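Side-chain contacts in beta-glucuronidase (uncultured Clostridium sp., PDB 6U7J), which hydrolyses beta-glucuronides, as a gut-microbial glycoside hydrolase family 2 enzyme linked to the reactivation of estrogens from their glucuronide conjugates: residues 116-121 / 389-394; 212-217 / 278-283; 255-260 / 405-410; 471-476 / 507-512; 526-531 / 570-575. One frame throughout, in Å; residues are numbered along the deposited sequence.

Interaction 1: 116-121 / 389-394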
# COMPACT_ATOMS: atom_id res chain seq x y z
N ARG B 116 -12.19 -42.01 16.23
CA ARG B 116 -12.09 -40.69 16.82
C ARG B 116 -10.63 -40.30 16.88
O ARG B 116 -9.74 -41.16 16.94
CB ARG B 116 -12.64 -40.64 18.24
CG ARG B 116 -14.12 -40.65 18.34
CD ARG B 116 -14.50 -40.94 19.76
NE ARG B 116 -15.94 -40.96 19.94
CZ ARG B 116 -16.59 -40.16 20.76
NH1 ARG B 116 -15.92 -39.27 21.49
NH2 ARG B 116 -17.91 -40.25 20.86
N HIS B 117 -10.37 -38.99 16.88
CA HIS B 117 -9.00 -38.54 17.06
C HIS B 117 -9.00 -37.20 17.78
O HIS B 117 -9.92 -36.39 17.62
CB HIS B 117 -8.27 -38.47 15.72
CG HIS B 117 -6.80 -38.22 15.85
ND1 HIS B 117 -6.24 -36.96 15.75
CD2 HIS B 117 -5.77 -39.07 16.08
CE1 HIS B 117 -4.93 -37.04 15.91
NE2 HIS B 117 -4.62 -38.31 16.12
N LYS B 118 -7.97 -36.99 18.59
CA LYS B 118 -7.72 -35.74 19.29
C LYS B 118 -6.33 -35.25 18.89
O LYS B 118 -5.35 -35.99 18.98
CB LYS B 118 -7.81 -35.93 20.81
CG LYS B 118 -7.43 -34.72 21.64
CD LYS B 118 -7.35 -35.10 23.13
CE LYS B 118 -6.83 -33.94 23.98
NZ LYS B 118 -6.51 -34.36 25.37
N GLY B 119 -6.26 -34.01 18.41
CA GLY B 119 -4.96 -33.53 17.99
C GLY B 119 -5.02 -33.14 16.53
O GLY B 119 -5.38 -33.94 15.66
N GLY B 120 -4.64 -31.88 16.25
CA GLY B 120 -4.88 -31.30 14.95
C GLY B 120 -3.77 -31.39 13.92
O GLY B 120 -3.95 -30.88 12.80
N PHE B 121 -2.63 -32.02 14.22
CA PHE B 121 -1.50 -31.90 13.31
C PHE B 121 -0.75 -33.21 13.07
O PHE B 121 0.40 -33.17 12.61
CB PHE B 121 -0.54 -30.83 13.83
CG PHE B 121 -1.20 -29.50 14.00
CD1 PHE B 121 -1.39 -28.67 12.92
CD2 PHE B 121 -1.71 -29.12 15.23
CE1 PHE B 121 -2.04 -27.46 13.05
CE2 PHE B 121 -2.36 -27.91 15.38
CZ PHE B 121 -2.53 -27.08 14.29
N LEU B 389 0.06 -33.61 30.61
CA LEU B 389 1.35 -34.30 30.57
C LEU B 389 1.24 -35.63 29.84
O LEU B 389 2.09 -35.95 28.99
CB LEU B 389 1.86 -34.49 32.01
CG LEU B 389 3.15 -35.29 32.21
CD1 LEU B 389 4.22 -34.80 31.27
CD2 LEU B 389 3.63 -35.21 33.66
N ALA B 390 0.22 -36.44 30.16
CA ALA B 390 0.08 -37.73 29.49
C ALA B 390 -0.23 -37.54 28.01
O ALA B 390 0.32 -38.25 27.16
CB ALA B 390 -1.00 -38.57 30.16
N TYR B 391 -1.06 -36.54 27.68
CA TYR B 391 -1.36 -36.29 26.28
C TYR B 391 -0.12 -35.75 25.55
O TYR B 391 0.14 -36.13 24.40
CB TYR B 391 -2.55 -35.32 26.17
CG TYR B 391 -2.87 -34.98 24.74
CD1 TYR B 391 -3.31 -35.95 23.86
CD2 TYR B 391 -2.67 -33.68 24.26
CE1 TYR B 391 -3.58 -35.65 22.55
CE2 TYR B 391 -2.94 -33.36 22.94
CZ TYR B 391 -3.39 -34.36 22.10
OH TYR B 391 -3.65 -34.07 20.79
N HIS B 392 0.67 -34.93 26.23
CA HIS B 392 1.91 -34.40 25.67
C HIS B 392 2.88 -35.53 25.31
O HIS B 392 3.48 -35.53 24.22
CB HIS B 392 2.52 -33.43 26.69
CG HIS B 392 3.61 -32.55 26.16
ND1 HIS B 392 4.04 -31.44 26.86
CD2 HIS B 392 4.37 -32.61 25.05
CE1 HIS B 392 5.02 -30.85 26.19
NE2 HIS B 392 5.23 -31.54 25.08
N LYS B 393 3.05 -36.50 26.21
CA LYS B 393 3.86 -37.68 25.89
C LYS B 393 3.28 -38.44 24.70
O LYS B 393 4.02 -38.89 23.81
CB LYS B 393 3.95 -38.61 27.09
CG LYS B 393 4.61 -38.03 28.33
CD LYS B 393 4.93 -39.16 29.30
CE LYS B 393 4.81 -38.71 30.74
NZ LYS B 393 4.96 -39.87 31.68
N GLN B 394 1.96 -38.60 24.65
CA GLN B 394 1.36 -39.34 23.55
C GLN B 394 1.58 -38.63 22.21
O GLN B 394 1.78 -39.29 21.18
CB GLN B 394 -0.12 -39.57 23.81
CG GLN B 394 -0.38 -40.39 25.06
CD GLN B 394 -1.86 -40.49 25.41
OE1 GLN B 394 -2.66 -39.62 25.05
NE2 GLN B 394 -2.23 -41.57 26.11
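Lys118 and Tyr391 form a cation-pi contact between two domains: the lysine closes strand 112-118 of the sugar-binding domain, and the tyrosine lies on helix 386-403 of the TIM barrel. The lysine comes over one face of the phenol ring. Its NZ is 3.9 Å from the centroid of the Tyr391 ring and 18° off the ring normal, while CE sits even more squarely above the centre, 3.8 Å from that centroid, as a CH-pi contact. With CG anti to the backbone N (chi1 174°) and the chain extended beyond it, the lysine from CG to NZ runs from the hydroxyl end of the tyrosine toward CG of the ring. At that hydroxyl end, Tyr391 OH is 3.1 Å from Lys118 O and 3.1 Å from Gly119 CA, the latter near the ring plane. The ammonium group is hydrogen-bonded to the carbonyl O of Asp150, which holds it over the ring, and Tyr391 also packs on Leu152. Behind the tyrosine, helix 386-403 lies against helix 424-439 through Leu389 and His392.

Interaction 2: 212-217 / 278-283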
# COMPACT_ATOMS: atom_id res chain seq x y z
N GLY B 212 29.01 -47.21 6.17
CA GLY B 212 27.77 -47.02 6.89
C GLY B 212 27.27 -48.33 7.48
O GLY B 212 27.40 -49.38 6.86
N MET B 213 26.71 -48.25 8.68
CA MET B 213 26.05 -49.38 9.34
C MET B 213 24.56 -49.07 9.43
O MET B 213 24.13 -48.28 10.28
CB MET B 213 26.65 -49.64 10.72
CG MET B 213 27.89 -50.55 10.77
SD MET B 213 27.89 -52.05 9.74
CE MET B 213 26.32 -52.79 10.16
N VAL B 214 23.76 -49.71 8.58
CA VAL B 214 22.32 -49.51 8.57
C VAL B 214 21.69 -50.55 9.49
O VAL B 214 21.67 -51.74 9.18
CB VAL B 214 21.73 -49.60 7.16
CG1 VAL B 214 20.22 -49.42 7.21
CG2 VAL B 214 22.37 -48.58 6.26
N HIS B 215 21.18 -50.10 10.64
CA HIS B 215 20.39 -50.93 11.54
C HIS B 215 18.92 -50.74 11.19
O HIS B 215 18.42 -49.61 11.23
CB HIS B 215 20.62 -50.54 13.00
CG HIS B 215 22.05 -50.57 13.44
ND1 HIS B 215 23.04 -49.87 12.79
CD2 HIS B 215 22.65 -51.21 14.47
CE1 HIS B 215 24.20 -50.08 13.40
NE2 HIS B 215 23.99 -50.89 14.43
N TYR B 216 18.23 -51.83 10.86
CA TYR B 216 16.81 -51.74 10.54
C TYR B 216 16.03 -52.77 11.34
O TYR B 216 16.57 -53.79 11.77
CB TYR B 216 16.55 -51.92 9.04
CG TYR B 216 16.74 -53.32 8.51
CD1 TYR B 216 15.74 -54.28 8.65
CD2 TYR B 216 17.90 -53.67 7.84
CE1 TYR B 216 15.91 -55.56 8.16
CE2 TYR B 216 18.08 -54.95 7.35
CZ TYR B 216 17.08 -55.89 7.51
OH TYR B 216 17.26 -57.16 7.02
N GLU B 217 14.74 -52.49 11.51
CA GLU B 217 13.83 -53.37 12.23
C GLU B 217 12.45 -53.23 11.60
O GLU B 217 11.91 -52.13 11.52
CB GLU B 217 13.78 -53.03 13.71
CG GLU B 217 12.82 -53.88 14.52
CD GLU B 217 12.87 -53.55 16.00
OE1 GLU B 217 12.12 -54.17 16.79
OE2 GLU B 217 13.67 -52.66 16.38
N LEU B 278 11.18 -47.65 1.61
CA LEU B 278 11.37 -46.51 2.50
C LEU B 278 12.66 -45.78 2.16
O LEU B 278 13.74 -46.38 2.27
CB LEU B 278 11.40 -46.98 3.95
CG LEU B 278 11.66 -45.89 4.99
CD1 LEU B 278 10.39 -45.05 5.22
CD2 LEU B 278 12.13 -46.51 6.29
N PRO B 279 12.61 -44.51 1.74
CA PRO B 279 13.84 -43.73 1.63
C PRO B 279 14.41 -43.45 3.01
O PRO B 279 13.68 -43.37 4.00
CB PRO B 279 13.40 -42.43 0.95
CG PRO B 279 11.98 -42.70 0.44
CD PRO B 279 11.42 -43.74 1.33
N PHE B 280 15.74 -43.33 3.09
CA PHE B 280 16.37 -42.94 4.34
C PHE B 280 17.75 -42.37 4.02
O PHE B 280 18.25 -42.49 2.90
CB PHE B 280 16.45 -44.11 5.34
CG PHE B 280 17.48 -45.16 4.98
CD1 PHE B 280 17.16 -46.21 4.13
CD2 PHE B 280 18.76 -45.11 5.53
CE1 PHE B 280 18.10 -47.19 3.80
CE2 PHE B 280 19.72 -46.09 5.20
CZ PHE B 280 19.39 -47.13 4.34
N GLY B 281 18.34 -41.73 5.02
CA GLY B 281 19.63 -41.08 4.85
C GLY B 281 20.61 -41.50 5.92
O GLY B 281 20.24 -41.71 7.08
N ILE B 282 21.87 -41.61 5.53
CA ILE B 282 22.94 -41.94 6.46
C ILE B 282 23.64 -40.65 6.85
O ILE B 282 24.23 -39.97 6.00
CB ILE B 282 23.93 -42.94 5.87
CG1 ILE B 282 23.20 -44.20 5.39
CG2 ILE B 282 25.02 -43.27 6.90
CD1 ILE B 282 24.05 -45.14 4.54
N ARG B 283 23.58 -40.32 8.14
CA ARG B 283 24.23 -39.12 8.65
C ARG B 283 24.25 -39.19 10.16
O ARG B 283 23.33 -39.72 10.78
CB ARG B 283 23.49 -37.84 8.20
CG ARG B 283 22.01 -37.80 8.56
CD ARG B 283 21.77 -36.89 9.74
NE ARG B 283 20.39 -36.90 10.22
CZ ARG B 283 19.93 -37.76 11.13
NH1 ARG B 283 20.73 -38.69 11.63
NH2 ARG B 283 18.66 -37.69 11.53
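The two sheets of a beta-sandwich face each other here, in the family 2 domain between the sugar-binding domain and the TIM barrel. Val214, on the central strand 211-220 of the three-stranded sheet, meets Phe280, at the end of strand 274-280 on an edge of the four-stranded sheet. Their side chains approach from opposite directions. Both valine methyls touch the far end of the ring: CG1 lies 3.8 Å from Phe280 CZ, and CG2 lies 3.8 Å from Phe280 CE2. CG1 meets the ring obliquely. The ring gets there because Phe280 CG stands between its own backbone N and carbonyl carbon (chi1 73°). Just past the strand, Ile282 adds its terminal methyl, CD1 being 4.2 Å from Val214 CG2. Tyr265 of strand 265-271 packs beside both Phe280 and Ile282, and Val203 and Val251 flank Val214. All three touching residues are buried and meet through carbon alone, so shape and exclusion of water, not polar direction, hold the sheets together at this point.

Interaction 3: 255-260 / 405-410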
# COMPACT_ATOMS: atom_id res chain seq x y z
N GLN B 255 27.52 -42.95 0.64
CA GLN B 255 27.25 -41.55 0.32
C GLN B 255 26.42 -40.94 1.44
O GLN B 255 25.28 -41.35 1.67
CB GLN B 255 26.52 -41.44 -1.01
CG GLN B 255 27.20 -42.15 -2.17
CD GLN B 255 28.48 -41.45 -2.61
OE1 GLN B 255 28.45 -40.29 -3.02
NE2 GLN B 255 29.59 -42.16 -2.54
N LEU B 256 27.00 -39.96 2.14
CA LEU B 256 26.37 -39.43 3.33
C LEU B 256 25.26 -38.45 2.97
O LEU B 256 25.28 -37.82 1.90
CB LEU B 256 27.41 -38.75 4.22
CG LEU B 256 28.44 -39.70 4.87
CD1 LEU B 256 29.33 -38.96 5.85
CD2 LEU B 256 27.74 -40.86 5.56
N TRP B 257 24.28 -38.34 3.85
CA TRP B 257 23.26 -37.32 3.72
C TRP B 257 23.83 -36.03 4.30
O TRP B 257 24.12 -35.95 5.50
CB TRP B 257 21.97 -37.75 4.42
CG TRP B 257 20.81 -36.81 4.18
CD1 TRP B 257 19.84 -36.93 3.23
CD2 TRP B 257 20.51 -35.61 4.91
NE1 TRP B 257 18.94 -35.89 3.33
CE2 TRP B 257 19.33 -35.07 4.36
CE3 TRP B 257 21.12 -34.95 5.99
CZ2 TRP B 257 18.76 -33.90 4.83
CZ3 TRP B 257 20.54 -33.79 6.46
CH2 TRP B 257 19.37 -33.27 5.88
N GLN B 258 24.02 -35.03 3.44
CA GLN B 258 24.65 -33.81 3.91
C GLN B 258 23.68 -32.63 3.82
O GLN B 258 22.88 -32.56 2.88
CB GLN B 258 25.91 -33.48 3.09
CG GLN B 258 26.98 -34.58 3.12
CD GLN B 258 27.92 -34.49 4.31
OE1 GLN B 258 27.62 -33.84 5.33
NE2 GLN B 258 29.08 -35.14 4.20
N PRO B 259 23.73 -31.71 4.78
CA PRO B 259 23.00 -30.44 4.63
C PRO B 259 23.34 -29.80 3.30
O PRO B 259 24.51 -29.69 2.93
CB PRO B 259 23.51 -29.60 5.81
CG PRO B 259 24.02 -30.61 6.81
CD PRO B 259 24.55 -31.75 6.01
N GLY B 260 22.31 -29.42 2.54
CA GLY B 260 22.52 -28.84 1.23
C GLY B 260 22.86 -29.83 0.14
O GLY B 260 22.88 -29.44 -1.04
N ASN B 405 12.27 -41.76 10.80
CA ASN B 405 13.14 -42.17 9.72
C ASN B 405 13.57 -41.02 8.82
O ASN B 405 14.28 -41.25 7.83
CB ASN B 405 12.46 -43.27 8.90
CG ASN B 405 12.26 -44.54 9.71
OD1 ASN B 405 13.13 -44.90 10.51
ND2 ASN B 405 11.13 -45.20 9.53
N HIS B 406 13.15 -39.80 9.13
CA HIS B 406 13.55 -38.64 8.33
C HIS B 406 14.96 -38.18 8.71
O HIS B 406 15.18 -37.69 9.82
CB HIS B 406 12.55 -37.50 8.53
CG HIS B 406 11.26 -37.67 7.77
ND1 HIS B 406 11.22 -37.93 6.42
CD2 HIS B 406 9.97 -37.58 8.18
CE1 HIS B 406 9.96 -38.01 6.03
NE2 HIS B 406 9.18 -37.80 7.07
N PRO B 407 15.94 -38.31 7.82
CA PRO B 407 17.24 -37.70 8.08
C PRO B 407 17.18 -36.18 8.20
O PRO B 407 18.06 -35.58 8.85
CB PRO B 407 18.09 -38.12 6.87
CG PRO B 407 17.07 -38.31 5.77
CD PRO B 407 15.85 -38.87 6.45
N CYS B 408 16.18 -35.51 7.62
CA CYS B 408 16.20 -34.05 7.76
C CYS B 408 15.98 -33.63 9.22
O CYS B 408 16.50 -32.59 9.64
CB CYS B 408 15.19 -33.41 6.79
SG CYS B 408 13.45 -33.70 7.26
N VAL B 409 15.31 -34.46 10.03
CA VAL B 409 15.05 -34.09 11.42
C VAL B 409 16.31 -34.31 12.26
O VAL B 409 16.74 -35.45 12.45
CB VAL B 409 13.88 -34.87 12.00
CG1 VAL B 409 13.72 -34.60 13.51
CG2 VAL B 409 12.62 -34.49 11.26
N VAL B 410 16.91 -33.23 12.78
CA VAL B 410 18.10 -33.39 13.61
C VAL B 410 17.84 -33.06 15.06
O VAL B 410 18.76 -33.23 15.89
CB VAL B 410 19.28 -32.57 13.07
CG1 VAL B 410 19.51 -32.90 11.59
CG2 VAL B 410 19.06 -31.06 13.30
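Trp257 lays one face of its indole against the Pro407-Cys408 backbone and the proline ring, the two side chains crossing at about a right angle. The contact joins a loop of the beta-sandwich domain to the type I beta turn His406-Val409, which leads into strand 409-416 of the TIM barrel. Pro407 uses its CB-CG edge. CB stands 4.0 Å from the centroid of the five-membered ring of Trp257 and 8° off the normal, a CH-pi contact made almost straight down onto the pyrrole part, and CG continues toward the nitrogen side, 3.9 Å from Trp257 NE1. The benzene part of the indole reaches the next residue, with CH2 of Trp257 3.8 Å from Cys408 CA. The indole turns away from its own backbone N, beside the carbonyl carbon (chi1 -173°), and so extends across to the turn. Its N-H is spent elsewhere, on the carbonyl of Asp353 in helix 346-355, whose carboxylate also accepts from the backbone N of Cys408; one residue thereby fixes both partners. The turn itself closes with Val409 N bonded to His406 O at 3.2 Å. On the benzene half, Trp257 CZ2 meets the cysteine through its CB, at 4.1 Å.

Interaction 4: 471-476 / 507-512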
# COMPACT_ATOMS: atom_id res chain seq x y z
N PHE B 471 14.56 -8.03 21.42
CA PHE B 471 15.14 -6.74 21.72
C PHE B 471 14.97 -5.82 20.52
O PHE B 471 15.18 -6.22 19.37
CB PHE B 471 16.60 -6.90 22.11
CG PHE B 471 16.79 -7.64 23.43
CD1 PHE B 471 16.32 -7.09 24.61
CD2 PHE B 471 17.43 -8.86 23.47
CE1 PHE B 471 16.49 -7.77 25.83
CE2 PHE B 471 17.60 -9.53 24.68
CZ PHE B 471 17.14 -8.98 25.85
N GLY B 472 14.58 -4.58 20.79
CA GLY B 472 14.21 -3.65 19.74
C GLY B 472 12.76 -3.74 19.30
O GLY B 472 12.34 -2.96 18.44
N TRP B 473 11.99 -4.70 19.84
CA TRP B 473 10.57 -4.80 19.52
C TRP B 473 9.73 -4.90 20.79
O TRP B 473 9.11 -3.92 21.19
CB TRP B 473 10.29 -5.97 18.59
CG TRP B 473 8.92 -5.85 18.01
CD1 TRP B 473 7.81 -6.55 18.38
CD2 TRP B 473 8.50 -4.92 17.00
NE1 TRP B 473 6.73 -6.13 17.64
CE2 TRP B 473 7.12 -5.12 16.80
CE3 TRP B 473 9.15 -3.93 16.25
CZ2 TRP B 473 6.38 -4.38 15.88
CZ3 TRP B 473 8.42 -3.20 15.33
CH2 TRP B 473 7.05 -3.42 15.14
N TYR B 474 9.68 -6.08 21.42
CA TYR B 474 8.93 -6.21 22.67
C TYR B 474 9.67 -5.60 23.85
O TYR B 474 9.03 -5.19 24.83
CB TYR B 474 8.60 -7.69 22.96
CG TYR B 474 7.61 -8.26 21.98
CD1 TYR B 474 6.41 -7.59 21.70
CD2 TYR B 474 7.87 -9.45 21.31
CE1 TYR B 474 5.50 -8.10 20.78
CE2 TYR B 474 6.97 -9.96 20.38
CZ TYR B 474 5.80 -9.28 20.12
OH TYR B 474 4.91 -9.78 19.21
N VAL B 475 11.00 -5.52 23.78
CA VAL B 475 11.82 -4.85 24.79
C VAL B 475 12.57 -3.71 24.12
O VAL B 475 13.31 -3.92 23.15
CB VAL B 475 12.81 -5.83 25.45
CG1 VAL B 475 13.78 -5.06 26.35
CG2 VAL B 475 12.06 -6.87 26.25
N GLY B 476 12.40 -2.50 24.65
CA GLY B 476 13.04 -1.34 24.07
C GLY B 476 12.60 -1.07 22.63
O GLY B 476 13.45 -0.91 21.76
N TYR B 507 13.61 -13.83 16.49
CA TYR B 507 13.87 -12.40 16.68
C TYR B 507 13.42 -11.67 15.42
O TYR B 507 13.46 -12.24 14.33
CB TYR B 507 15.35 -12.14 16.98
CG TYR B 507 16.33 -12.46 15.86
CD1 TYR B 507 16.54 -13.77 15.43
CD2 TYR B 507 17.11 -11.45 15.28
CE1 TYR B 507 17.46 -14.05 14.42
CE2 TYR B 507 18.03 -11.72 14.28
CZ TYR B 507 18.21 -13.02 13.86
OH TYR B 507 19.13 -13.28 12.86
N GLY B 508 13.01 -10.42 15.56
CA GLY B 508 12.53 -9.70 14.38
C GLY B 508 11.58 -8.56 14.77
O GLY B 508 11.54 -8.13 15.92
N ALA B 509 10.83 -8.09 13.77
CA ALA B 509 10.05 -6.87 13.92
C ALA B 509 8.93 -6.86 12.89
O ALA B 509 9.15 -7.23 11.73
CB ALA B 509 10.94 -5.63 13.75
N ASP B 510 7.73 -6.43 13.31
CA ASP B 510 6.63 -6.30 12.37
C ASP B 510 6.96 -5.23 11.34
O ASP B 510 7.47 -4.15 11.68
CB ASP B 510 5.32 -5.96 13.07
CG ASP B 510 4.71 -7.14 13.81
OD1 ASP B 510 5.16 -7.42 14.95
OD2 ASP B 510 3.77 -7.78 13.26
N THR B 511 6.66 -5.53 10.08
CA THR B 511 7.04 -4.65 8.97
C THR B 511 5.91 -4.59 7.96
O THR B 511 5.50 -5.63 7.43
CB THR B 511 8.33 -5.15 8.32
OG1 THR B 511 9.32 -5.28 9.34
CG2 THR B 511 8.81 -4.15 7.26
N ILE B 512 5.39 -3.39 7.71
CA ILE B 512 4.37 -3.20 6.69
C ILE B 512 5.07 -2.96 5.37
O ILE B 512 5.78 -1.96 5.21
CB ILE B 512 3.42 -2.04 7.02
CG1 ILE B 512 2.83 -2.17 8.43
CG2 ILE B 512 2.31 -1.98 5.96
CD1 ILE B 512 2.00 -3.45 8.65
O HOH W 1 13.78 -8.12 17.76
O HOH W 2 3.93 -6.79 17.65
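Neither 471-476 nor 507-512 is regular helix or strand, and the CA atoms of Trp473 and Ala509 are 6.0 Å apart where a tryptophan lies over an extended piece of chain. One face of the indole rests on Ala509 CA and on the peptide nitrogen of Asp510, the latter 3.5 Å above the ring plane. The benzene part makes an apolar contact with Ala509, whose CB is 3.5 Å from Trp473 CE3, and Asp510 CB packs closely as well, 3.4 Å from Trp473 CZ2. Both segments follow parallel strands of the TIM barrel, 465-468 and 502-506, so this is a contact between successive loops beyond the strand ends. The Asp510 carboxylate plane is turned 32° from the indole. Trp473 NE1 and Asp510 OD1 are close, but the angle is too poor for a direct bond. Instead a water in the indole plane accepts from Trp473 NE1 at 2.9 Å and donates to Asp510 OD1 at 3.0 Å. The same carboxylate oxygen takes a salt bridge from Lys570, while OD2 accepts from the backbone N of Lys569. A second water donates to Phe471 O at 2.9 Å and accepts from Gly508 N at 3.3 Å, tying the start of each loop to the other. Leu562 of a second subunit packs against Trp473 and Tyr474.

Interaction 5: 526-531 / 570-575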
# COMPACT_ATOMS: atom_id res chain seq x y z
N GLU B 526 12.90 -0.29 6.71
CA GLU B 526 14.27 -0.02 7.11
C GLU B 526 14.52 -0.46 8.55
O GLU B 526 15.59 -0.98 8.88
CB GLU B 526 14.59 1.46 6.91
CG GLU B 526 14.61 1.89 5.44
CD GLU B 526 13.21 2.08 4.81
OE1 GLU B 526 12.19 2.19 5.55
OE2 GLU B 526 13.13 2.13 3.56
N TYR B 527 13.52 -0.28 9.42
CA TYR B 527 13.69 -0.66 10.82
C TYR B 527 13.87 -2.17 10.96
O TYR B 527 14.70 -2.64 11.74
CB TYR B 527 12.51 -0.18 11.66
CG TYR B 527 12.72 -0.41 13.13
CD1 TYR B 527 13.27 0.59 13.93
CD2 TYR B 527 12.43 -1.64 13.72
CE1 TYR B 527 13.49 0.37 15.29
CE2 TYR B 527 12.65 -1.86 15.06
CZ TYR B 527 13.18 -0.86 15.85
OH TYR B 527 13.40 -1.09 17.18
N GLN B 528 13.09 -2.96 10.20
CA GLN B 528 13.26 -4.41 10.25
C GLN B 528 14.70 -4.79 9.91
O GLN B 528 15.29 -5.66 10.57
CB GLN B 528 12.30 -5.09 9.29
CG GLN B 528 12.21 -6.60 9.45
CD GLN B 528 11.30 -7.26 8.43
OE1 GLN B 528 11.31 -6.91 7.25
NE2 GLN B 528 10.50 -8.21 8.88
N LYS B 529 15.28 -4.13 8.91
CA LYS B 529 16.64 -4.48 8.52
C LYS B 529 17.63 -4.14 9.63
O LYS B 529 18.51 -4.95 9.95
CB LYS B 529 17.01 -3.78 7.22
CG LYS B 529 18.39 -4.16 6.69
CD LYS B 529 19.09 -2.91 6.22
CE LYS B 529 20.31 -3.18 5.36
NZ LYS B 529 21.54 -2.68 6.04
N ARG B 530 17.49 -2.96 10.24
CA ARG B 530 18.42 -2.53 11.29
C ARG B 530 18.23 -3.36 12.57
O ARG B 530 19.21 -3.72 13.23
CB ARG B 530 18.22 -1.03 11.60
CG ARG B 530 18.53 -0.04 10.45
CD ARG B 530 20.02 0.13 10.24
NE ARG B 530 20.66 0.72 11.42
CZ ARG B 530 21.52 0.08 12.21
NH1 ARG B 530 21.88 -1.18 11.93
NH2 ARG B 530 22.03 0.69 13.27
N CYS B 531 16.98 -3.64 12.94
CA CYS B 531 16.73 -4.45 14.12
C CYS B 531 17.44 -5.80 14.01
O CYS B 531 18.07 -6.27 14.97
CB CYS B 531 15.22 -4.62 14.30
SG CYS B 531 14.67 -5.71 15.59
N LYS B 570 5.75 -9.78 10.96
CA LYS B 570 7.19 -9.97 11.12
C LYS B 570 7.81 -10.78 9.99
O LYS B 570 9.03 -11.01 10.02
CB LYS B 570 7.52 -10.65 12.46
CG LYS B 570 7.03 -9.90 13.69
CD LYS B 570 7.80 -10.35 14.93
CE LYS B 570 7.40 -9.53 16.14
NZ LYS B 570 5.94 -9.64 16.37
N GLY B 571 7.03 -11.22 9.01
CA GLY B 571 7.57 -11.91 7.86
C GLY B 571 8.72 -11.18 7.18
O GLY B 571 8.69 -9.94 7.04
N ILE B 572 9.76 -11.93 6.81
CA ILE B 572 10.79 -11.42 5.90
C ILE B 572 10.23 -11.39 4.49
O ILE B 572 10.62 -10.54 3.67
CB ILE B 572 12.06 -12.29 6.01
CG1 ILE B 572 12.85 -11.95 7.28
CG2 ILE B 572 12.98 -12.11 4.84
CD1 ILE B 572 12.93 -10.45 7.58
N PHE B 573 9.29 -12.28 4.19
CA PHE B 573 8.52 -12.28 2.95
C PHE B 573 7.06 -11.94 3.25
O PHE B 573 6.57 -12.10 4.37
CB PHE B 573 8.62 -13.64 2.26
CG PHE B 573 10.02 -14.03 1.86
CD1 PHE B 573 10.55 -13.60 0.64
CD2 PHE B 573 10.80 -14.82 2.69
CE1 PHE B 573 11.85 -13.95 0.27
CE2 PHE B 573 12.10 -15.20 2.32
CZ PHE B 573 12.62 -14.75 1.11
N THR B 574 6.36 -11.44 2.23
CA THR B 574 4.93 -11.20 2.42
C THR B 574 4.19 -12.54 2.47
O THR B 574 4.77 -13.61 2.22
CB THR B 574 4.37 -10.34 1.29
OG1 THR B 574 4.43 -11.09 0.07
CG2 THR B 574 5.20 -9.03 1.14
N ARG B 575 2.89 -12.48 2.79
CA ARG B 575 2.10 -13.71 2.78
C ARG B 575 2.09 -14.31 1.39
O ARG B 575 1.96 -15.54 1.24
CB ARG B 575 0.67 -13.45 3.27
CG ARG B 575 -0.09 -14.73 3.70
CD ARG B 575 -1.32 -14.36 4.53
NE ARG B 575 -1.91 -15.48 5.27
CZ ARG B 575 -3.21 -15.66 5.45
NH1 ARG B 575 -4.08 -14.81 4.91
NH2 ARG B 575 -3.64 -16.68 6.17
O HOH W 3 10.99 -9.74 11.42
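Gln528 reaches from helix 525-540 to the loop 570-575 and gives an amide hydrogen to the backbone carbonyl of Gly571. The bond from Gln528 NE2 to Gly571 O is 3.1 Å long and nearly straight, 171° at the hydrogen. The acceptor lies in the plane of the glutamine amide, yet the donor stands above the carbonyl plane, 58° out of it. A water accepts from Gln528 NE2 at 3.0 Å and donates to Lys570 O at 2.7 Å, bringing the neighbouring carbonyl into the same network. Against the amide lies the methyl end of Ile572, its apolar neighbour, whose CD1 is 3.7 Å from Gln528 CD. Further out, the extended glutamine arm leaves on the side opposite its own N (chi1 -169°), which carries the amide from the helix to the loop. Thr511 and Ala582 of helix 581-592 also pack on Gln528. Ile572 is held in turn by Ala583 and Ile586 of that helix and by Ile332 of helix 319-332, all in the outer layer of the TIM barrel. The buried amide thus sits among backbone carbonyls, a threonine hydroxyl and a water; besides its main partners, NE2 makes a weak bond to Ala509 O, so its N-H donors are directed at carbonyls of separate loops.

How the interactions relate
Interactions 1 and 3 both tie the TIM barrel to another domain, one partly buried and made by a lysine over a tyrosine, the other buried and made by an indole over a proline. Interaction 2 stays within the beta-sandwich and is purely apolar. It touches interaction 3, their centres 11 Å apart: Ile282 O and Trp257 N probably bond at 2.7 Å, and Arg283 NE reaches Pro407 O. Interactions 4 and 5 are buried contacts in the barrel whose centres lie 9 Å apart; Tyr527 OH on the helix of interaction 5 is hydrogen-bonded to Gly472 O in the loop of interaction 4. In both, a water bridges polar atoms across the contact.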